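Glutamyl endopeptidase (Staphylococcus epidermidis, PDB 6PYM) is a secreted serine protease that probably cleaves peptide chains on the carbonyl side of glutamic acid and also of aspartic acid. Local coordinates at residues 121-133 with 144-158. The protein carries 1 engineered substitution. Sequence-based numbering, arbitrary orientation.
Sequences TDTRINENITVTG and WESVGKVVYIGGEEL
The ammonium group of K149 reaches across to the neighbouring segment and is gripped there by two oxygens, the backbone O of N126 in the turn at 2.9 Å from NZ and the side-chain OD1 of N128 at the start of the strand at 2.8 Å from NZ. The lysine is extended as far as CE and then bends (chi4 -71°), which turns NZ in toward the two asparagines, whose side chains run alongside it. NZ stands above the amide plane of N128 rather than on a lone pair, and a water also donates to that OD1. The same turn, type II from R124 to E127, is tied down by N126 N to V150 O (2.8 Å) and V150 N to E127 O, while the extended side chain of E127 brings OE1 to R124 N, which meets it nearly along the C-O axis.

Beyond it, residues 128-133 and 144-149 form an antiparallel hairpin in regular register, with I129/G148, V131/S146 and G133/W144 as hydrogen-bonded pairs. This ladder belongs to the C-terminal beta-barrel of the chymotrypsin-like fold, and the side chain of V131 lies about 9 Å from that of A169, the engineered replacement at the predicted catalytic serine.

On the face bearing T130, T132 and E145, one water joins the two threonine hydroxyls and donates to E145 OE2, which also bonds Y19. T132 OG1 rests against E145 CG at 3.4 Å, and T130 CG2 packs on the same methylene. On the other face, the side chains of I129 and V150 cross at about a right angle, CG2 to CG2 3.8 Å, and I129 also touches I181 and V173. Past V150 the strand carries a classic beta bulge at V151 and Y152, opposite R159; I125 CG2 lies 3.7 Å from Y152 N. I153 CD1 reaches R124 CA, and T123 CG2 touches L158 CD1 at 4.0 Å, beside Y197.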
loop_
_atom_site.group_PDB
_atom_site.type_symbol
_atom_site.label_atom_id
_atom_site.label_comp_id
_atom_site.label_asym_id
_atom_site.label_seq_id
_atom_site.Cartn_x
_atom_site.Cartn_y
_atom_site.Cartn_z
ATOM N N THR A 121 -7.184 17.521 0.442
ATOM C CA THR A 121 -7.858 18.795 0.204
ATOM C C THR A 121 -7.497 19.388 -1.155
ATOM O O THR A 121 -8.304 20.119 -1.747
ATOM C CB THR A 121 -7.537 19.785 1.332
ATOM O OG1 THR A 121 -8.324 20.973 1.169
ATOM C CG2 THR A 121 -6.070 20.160 1.318
ATOM N N ASP A 122 -6.307 19.085 -1.672
ATOM C CA ASP A 122 -5.815 19.670 -2.912
ATOM C C ASP A 122 -5.825 18.705 -4.087
ATOM O O ASP A 122 -5.468 19.107 -5.197
ATOM C CB ASP A 122 -4.388 20.194 -2.718
ATOM C CG ASP A 122 -4.318 21.354 -1.754
ATOM O OD1 ASP A 122 -5.183 22.244 -1.840
ATOM O OD2 ASP A 122 -3.396 21.376 -0.913
ATOM N N THR A 123 -6.220 17.452 -3.880
ATOM C CA THR A 123 -6.039 16.426 -4.902
ATOM C C THR A 123 -7.046 16.612 -6.028
ATOM O O THR A 123 -8.241 16.798 -5.782
ATOM C CB THR A 123 -6.191 15.052 -4.258
ATOM O OG1 THR A 123 -5.273 14.971 -3.160
ATOM C CG2 THR A 123 -5.892 13.930 -5.254
ATOM N N ARG A 124 -6.561 16.566 -7.269
ATOM C CA ARG A 124 -7.381 16.892 -8.428
ATOM C C ARG A 124 -6.996 16.019 -9.611
ATOM O O ARG A 124 -5.877 15.510 -9.696
ATOM C CB ARG A 124 -7.207 18.358 -8.832
ATOM C CG ARG A 124 -7.791 19.307 -7.820
ATOM C CD ARG A 124 -7.524 20.761 -8.123
ATOM N NE ARG A 124 -8.160 21.562 -7.087
ATOM C CZ ARG A 124 -8.211 22.890 -7.054
ATOM N NH1 ARG A 124 -7.655 23.615 -8.015
ATOM N NH2 ARG A 124 -8.843 23.475 -6.050
ATOM N N ILE A 125 -7.930 15.877 -10.553
ATOM C CA ILE A 125 -7.591 15.161 -11.772
ATOM C C ILE A 125 -6.474 15.910 -12.497
ATOM O O ILE A 125 -6.299 17.130 -12.343
ATOM C CB ILE A 125 -8.805 14.895 -12.679
ATOM C CG1 ILE A 125 -9.378 16.205 -13.218
ATOM C CG2 ILE A 125 -9.849 14.058 -11.938
ATOM C CD1 ILE A 125 -10.478 16.009 -14.246
ATOM N N ASN A 126 -5.668 15.156 -13.241
ATOM C CA ASN A 126 -4.490 15.599 -13.993
ATOM C C ASN A 126 -3.248 15.727 -13.113
ATOM O O ASN A 126 -2.162 16.019 -13.627
ATOM C CB ASN A 126 -4.715 16.898 -14.787
ATOM C CG ASN A 126 -3.667 17.132 -15.853
ATOM O OD1 ASN A 126 -3.289 16.216 -16.581
ATOM N ND2 ASN A 126 -3.187 18.369 -15.948
ATOM N N GLU A 127 -3.368 15.513 -11.810
ATOM C CA GLU A 127 -2.222 15.607 -10.921
ATOM C C GLU A 127 -1.254 14.447 -11.160
ATOM O O GLU A 127 -1.670 13.308 -11.396
ATOM C CB GLU A 127 -2.742 15.570 -9.490
ATOM C CG GLU A 127 -1.707 15.618 -8.423
ATOM C CD GLU A 127 -2.324 15.786 -7.055
ATOM O OE1 GLU A 127 -3.501 16.212 -6.969
ATOM O OE2 GLU A 127 -1.630 15.495 -6.064
ATOM N N ASN A 128 0.040 14.743 -11.091
ATOM C CA ASN A 128 1.077 13.736 -11.273
ATOM C C ASN A 128 1.289 12.969 -9.974
ATOM O O ASN A 128 1.482 13.567 -8.912
ATOM C CB ASN A 128 2.385 14.412 -11.674
ATOM C CG ASN A 128 2.325 15.039 -13.049
ATOM O OD1 ASN A 128 1.790 14.459 -13.987
ATOM N ND2 ASN A 128 2.885 16.236 -13.174
ATOM N N ILE A 129 1.262 11.638 -10.064
ATOM C CA ILE A 129 1.312 10.764 -8.899
ATOM C C ILE A 129 2.208 9.570 -9.204
ATOM O O ILE A 129 2.635 9.354 -10.340
ATOM C CB ILE A 129 -0.095 10.285 -8.487
ATOM C CG1 ILE A 129 -0.757 9.559 -9.660
ATOM C CG2 ILE A 129 -0.955 11.466 -8.002
ATOM C CD1 ILE A 129 -1.878 8.639 -9.254
ATOM N N THR A 130 2.482 8.784 -8.164
ATOM C CA THR A 130 3.135 7.494 -8.307
ATOM C C THR A 130 2.355 6.435 -7.545
ATOM O O THR A 130 1.648 6.736 -6.579
ATOM C CB THR A 130 4.579 7.510 -7.791
ATOM O OG1 THR A 130 4.609 7.997 -6.441
ATOM C CG2 THR A 130 5.464 8.383 -8.667
ATOM N N VAL A 131 2.491 5.188 -7.990
ATOM C CA VAL A 131 2.018 4.018 -7.255
ATOM C C VAL A 131 3.226 3.116 -7.082
ATOM O O VAL A 131 3.857 2.731 -8.075
ATOM C CB VAL A 131 0.860 3.303 -7.972
ATOM C CG1 VAL A 131 0.508 1.993 -7.264
ATOM C CG2 VAL A 131 -0.347 4.211 -8.002
ATOM N N THR A 132 3.547 2.781 -5.838
ATOM C CA THR A 132 4.801 2.109 -5.538
ATOM C C THR A 132 4.524 0.875 -4.698
ATOM O O THR A 132 3.809 0.947 -3.696
ATOM C CB THR A 132 5.768 3.081 -4.868
ATOM O OG1 THR A 132 5.978 4.167 -5.776
ATOM C CG2 THR A 132 7.108 2.413 -4.538
ATOM N N GLY A 133 5.075 -0.255 -5.123
ATOM C CA GLY A 133 4.765 -1.519 -4.492
ATOM C C GLY A 133 5.455 -2.652 -5.212
ATOM O O GLY A 133 6.545 -2.454 -5.764
ATOM N N TRP A 144 8.877 -1.383 -7.082
ATOM C CA TRP A 144 8.824 -0.632 -8.327
ATOM C C TRP A 144 7.887 0.549 -8.164
ATOM O O TRP A 144 6.817 0.434 -7.551
ATOM C CB TRP A 144 8.347 -1.512 -9.512
ATOM C CG TRP A 144 9.307 -2.599 -9.790
ATOM C CD1 TRP A 144 9.537 -3.700 -9.022
ATOM C CD2 TRP A 144 10.217 -2.678 -10.892
ATOM N NE1 TRP A 144 10.548 -4.462 -9.570
ATOM C CE2 TRP A 144 10.980 -3.851 -10.716
ATOM C CE3 TRP A 144 10.465 -1.871 -12.007
ATOM C CZ2 TRP A 144 11.963 -4.247 -11.628
ATOM C CZ3 TRP A 144 11.450 -2.257 -12.897
ATOM C CH2 TRP A 144 12.179 -3.437 -12.705
ATOM N N GLU A 145 8.276 1.680 -8.732
ATOM C CA GLU A 145 7.491 2.902 -8.745
ATOM C C GLU A 145 6.951 3.125 -10.151
ATOM O O GLU A 145 7.714 3.124 -11.127
ATOM C CB GLU A 145 8.393 4.066 -8.356
ATOM C CG GLU A 145 7.768 5.430 -8.440
ATOM C CD GLU A 145 8.729 6.504 -7.969
ATOM O OE1 GLU A 145 9.557 6.972 -8.788
ATOM O OE2 GLU A 145 8.696 6.851 -6.771
ATOM N N SER A 146 5.642 3.328 -10.254
ATOM C CA SER A 146 4.956 3.566 -11.517
ATOM C C SER A 146 4.430 4.994 -11.539
ATOM O O SER A 146 3.822 5.446 -10.564
ATOM C CB SER A 146 3.802 2.576 -11.658
ATOM O OG SER A 146 3.170 2.758 -12.912
ATOM N N VAL A 147 4.648 5.691 -12.653
ATOM C CA VAL A 147 4.438 7.132 -12.776
ATOM C C VAL A 147 3.252 7.408 -13.699
ATOM O O VAL A 147 3.165 6.837 -14.792
ATOM C CB VAL A 147 5.707 7.795 -13.341
ATOM C CG1 VAL A 147 5.459 9.252 -13.690
ATOM C CG2 VAL A 147 6.869 7.660 -12.358
ATOM N N GLY A 148 2.375 8.319 -13.294
ATOM C CA GLY A 148 1.286 8.721 -14.168
ATOM C C GLY A 148 0.456 9.835 -13.562
ATOM O O GLY A 148 0.935 10.594 -12.717
ATOM N N LYS A 149 -0.793 9.930 -14.007
ATOM C CA LYS A 149 -1.681 11.020 -13.626
ATOM C C LYS A 149 -3.035 10.503 -13.162
ATOM O O LYS A 149 -3.530 9.472 -13.625
ATOM C CB LYS A 149 -1.931 11.970 -14.809
ATOM C CG LYS A 149 -0.720 12.782 -15.252
ATOM C CD LYS A 149 -1.062 13.630 -16.475
ATOM C CE LYS A 149 -0.013 14.697 -16.729
ATOM N NZ LYS A 149 -0.074 15.767 -15.695
ATOM N N VAL A 150 -3.648 11.273 -12.263
ATOM C CA VAL A 150 -5.020 11.022 -11.842
ATOM C C VAL A 150 -5.970 11.321 -12.993
ATOM O O VAL A 150 -5.871 12.371 -13.644
ATOM C CB VAL A 150 -5.359 11.912 -10.639
ATOM C CG1 VAL A 150 -6.823 11.738 -10.229
ATOM C CG2 VAL A 150 -4.416 11.639 -9.474
ATOM N N VAL A 151 -6.920 10.423 -13.238
ATOM C CA VAL A 151 -7.910 10.639 -14.288
ATOM C C VAL A 151 -9.340 10.725 -13.780
ATOM O O VAL A 151 -10.223 11.134 -14.548
ATOM C CB VAL A 151 -7.800 9.608 -15.434
ATOM C CG1 VAL A 151 -6.404 9.633 -16.053
ATOM C CG2 VAL A 151 -8.174 8.207 -14.955
ATOM N N TYR A 152 -9.607 10.369 -12.526
ATOM C CA TYR A 152 -10.968 10.340 -12.010
ATOM C C TYR A 152 -10.909 10.361 -10.492
ATOM O O TYR A 152 -10.082 9.669 -9.893
ATOM C CB TYR A 152 -11.693 9.061 -12.455
ATOM C CG TYR A 152 -13.088 8.881 -11.888
ATOM C CD1 TYR A 152 -13.292 8.255 -10.663
ATOM C CD2 TYR A 152 -14.201 9.303 -12.597
ATOM C CE1 TYR A 152 -14.570 8.082 -10.150
ATOM C CE2 TYR A 152 -15.480 9.127 -12.096
ATOM C CZ TYR A 152 -15.656 8.525 -10.872
ATOM O OH TYR A 152 -16.933 8.358 -10.374
ATOM N N ILE A 153 -11.801 11.141 -9.879
ATOM C CA ILE A 153 -12.000 11.134 -8.431
ATOM C C ILE A 153 -13.502 11.162 -8.185
ATOM O O ILE A 153 -14.192 12.077 -8.648
ATOM C CB ILE A 153 -11.344 12.341 -7.737
ATOM C CG1 ILE A 153 -9.855 12.461 -8.075
ATOM C CG2 ILE A 153 -11.536 12.252 -6.228
ATOM C CD1 ILE A 153 -9.221 13.744 -7.558
ATOM N N GLY A 154 -14.017 10.168 -7.473
ATOM C CA GLY A 154 -15.435 10.145 -7.167
ATOM C C GLY A 154 -15.724 9.265 -5.975
ATOM O O GLY A 154 -15.392 8.076 -5.994
ATOM N N GLY A 155 -16.339 9.833 -4.940
ATOM C CA GLY A 155 -16.613 9.073 -3.733
ATOM C C GLY A 155 -15.325 8.537 -3.142
ATOM O O GLY A 155 -14.412 9.294 -2.791
ATOM N N GLU A 156 -15.241 7.211 -3.042
ATOM C CA GLU A 156 -14.068 6.522 -2.517
ATOM C C GLU A 156 -13.185 5.944 -3.621
ATOM O O GLU A 156 -12.363 5.063 -3.348
ATOM C CB GLU A 156 -14.480 5.439 -1.518
ATOM C CG GLU A 156 -15.055 6.026 -0.233
ATOM C CD GLU A 156 -15.696 5.002 0.692
ATOM O OE1 GLU A 156 -15.731 3.798 0.361
ATOM O OE2 GLU A 156 -16.182 5.423 1.766
ATOM N N GLU A 157 -13.332 6.418 -4.853
ATOM C CA GLU A 157 -12.622 5.866 -5.998
ATOM C C GLU A 157 -11.722 6.935 -6.596
ATOM O O GLU A 157 -12.179 8.039 -6.905
ATOM C CB GLU A 157 -13.641 5.375 -7.037
ATOM C CG GLU A 157 -13.055 4.954 -8.381
ATOM C CD GLU A 157 -12.744 3.468 -8.477
ATOM O OE1 GLU A 157 -12.661 2.815 -7.421
ATOM O OE2 GLU A 157 -12.571 2.960 -9.616
ATOM N N LEU A 158 -10.443 6.610 -6.761
ATOM C CA LEU A 158 -9.505 7.465 -7.484
ATOM C C LEU A 158 -8.822 6.605 -8.535
ATOM O O LEU A 158 -8.260 5.555 -8.205
ATOM C CB LEU A 158 -8.478 8.142 -6.546
ATOM C CG LEU A 158 -7.482 9.130 -7.190
ATOM C CD1 LEU A 158 -7.071 10.237 -6.234
ATOM C CD2 LEU A 158 -6.235 8.408 -7.696
HETATM O O HOH W 1 3.261 12.021 -14.402
HETATM O O HOH W 2 6.653 6.744 -5.058
HETATM O O HOH W 3 4.374 -0.055 -8.796
#